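Local coordinates for putative spindle pole body component alp6 protein (PDB 6L7R), which probably binds gamma-tubulin at microtubule minus ends as the GCP3 member of its family, represented here by its helical N-terminal region, at residues Ala76-Phe79 and Ser80-Thr84. Residues are numbered along the deposited sequence; the frame is centred on the assembly and turned at random.
Sequences ALRF and SNLYT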
# COMPACT_ATOMS: atom_id res chain seq x y z
N ALA A 76 -3.69 -10.78 -19.34
CA ALA A 76 -2.52 -11.47 -18.82
C ALA A 76 -1.26 -11.06 -19.57
O ALA A 76 -0.23 -10.76 -18.95
CB ALA A 76 -2.74 -12.98 -18.89
N LEU A 77 -1.32 -11.04 -20.90
CA LEU A 77 -0.18 -10.57 -21.69
C LEU A 77 0.16 -9.12 -21.34
O LEU A 77 1.34 -8.77 -21.19
CB LEU A 77 -0.48 -10.71 -23.19
CG LEU A 77 0.49 -10.09 -24.21
CD1 LEU A 77 1.92 -10.53 -23.95
CD2 LEU A 77 0.09 -10.43 -25.66
N ARG A 78 -0.86 -8.27 -21.19
CA ARG A 78 -0.62 -6.88 -20.85
C ARG A 78 0.11 -6.76 -19.51
O ARG A 78 1.04 -5.95 -19.38
CB ARG A 78 -1.94 -6.11 -20.82
CG ARG A 78 -1.78 -4.65 -20.43
CD ARG A 78 -2.81 -3.76 -21.12
NE ARG A 78 -4.19 -4.09 -20.78
CZ ARG A 78 -4.94 -3.42 -19.90
NH1 ARG A 78 -4.44 -2.37 -19.26
NH2 ARG A 78 -6.19 -3.80 -19.67
N PHE A 79 -0.28 -7.56 -18.52
CA PHE A 79 0.45 -7.52 -17.25
C PHE A 79 1.91 -7.93 -17.44
O PHE A 79 2.81 -7.33 -16.86
CB PHE A 79 -0.18 -8.42 -16.20
CG PHE A 79 0.76 -8.74 -15.07
CD1 PHE A 79 1.01 -7.79 -14.09
CD2 PHE A 79 1.45 -9.94 -15.04
CE1 PHE A 79 1.91 -8.05 -13.06
CE2 PHE A 79 2.36 -10.21 -14.03
CZ PHE A 79 2.58 -9.27 -13.03
N SER A 80 2.14 -8.98 -18.23
CA SER A 80 3.50 -9.47 -18.45
C SER A 80 4.37 -8.39 -19.08
O SER A 80 5.54 -8.23 -18.71
CB SER A 80 3.46 -10.72 -19.31
OG SER A 80 4.74 -11.31 -19.39
N ASN A 81 3.83 -7.64 -20.04
CA ASN A 81 4.60 -6.55 -20.62
C ASN A 81 4.81 -5.42 -19.61
O ASN A 81 5.89 -4.82 -19.56
CB ASN A 81 3.90 -6.04 -21.88
CG ASN A 81 3.86 -7.08 -23.00
OD1 ASN A 81 4.63 -8.05 -22.98
ND2 ASN A 81 2.97 -6.90 -23.96
N LEU A 82 3.79 -5.11 -18.81
CA LEU A 82 3.96 -4.10 -17.77
C LEU A 82 5.04 -4.51 -16.76
O LEU A 82 5.88 -3.68 -16.37
CB LEU A 82 2.63 -3.84 -17.05
CG LEU A 82 1.55 -3.10 -17.83
CD1 LEU A 82 0.17 -3.26 -17.19
CD2 LEU A 82 1.91 -1.63 -17.93
N TYR A 83 5.03 -5.78 -16.35
CA TYR A 83 6.02 -6.26 -15.39
C TYR A 83 7.43 -6.10 -15.93
O TYR A 83 8.35 -5.69 -15.20
CB TYR A 83 5.76 -7.74 -15.06
CG TYR A 83 6.81 -8.35 -14.14
CD1 TYR A 83 6.95 -7.92 -12.82
CD2 TYR A 83 7.65 -9.36 -14.59
CE1 TYR A 83 7.91 -8.47 -11.98
CE2 TYR A 83 8.61 -9.92 -13.75
CZ TYR A 83 8.73 -9.47 -12.45
OH TYR A 83 9.68 -10.03 -11.62
N THR A 84 7.62 -6.41 -17.21
CA THR A 84 8.94 -6.27 -17.81
C THR A 84 9.40 -4.82 -17.81
O THR A 84 10.55 -4.52 -17.48
CB THR A 84 8.92 -6.83 -19.23
OG1 THR A 84 8.72 -8.25 -19.18
CG2 THR A 84 10.22 -6.52 -19.95
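F79 swings its CG anti to its own backbone N (chi1 162°), which lays the ring beside the next turn, with Y83 CB over one face, offset toward the rim, 4.1 Å from F79 CZ. Y83 repeats that torsion (chi1 176°); the two side chains point the same way, and it is the CB of the tyrosine, not its ring, that meets the phenylalanine. The apolar ring of F79 suits a buried place against I64 and L68 of helix 59-70, while Y83 touches S61 and its OH is hydrogen-bonded to OD1 of N58, just ahead of that helix. The backbone is held by i to i+4 hydrogen bonds, among them Y83 N to F79 O (2.8 Å) and N81 N to L77 O (3.0 Å). On the exposed flank the amide of N81 meets the end of L77 obliquely, L77 CD1 lying 3.8 Å from N81 ND2, a van der Waals touch suited to a polar group at the surface. R78 and L82 point the same way, and R78 CG rests 4.0 Å from L82 CD1. The arginine's methylenes supply apolar contact to the leucine, while its NH1 reaches an acidic side chain of another protein chain in a salt bridge. Chemically, F79 and Y83 tie the helix to its own fold, while R78, L82 and F79 also meet the partner protein, combining a salt bridge with apolar contact at that interface.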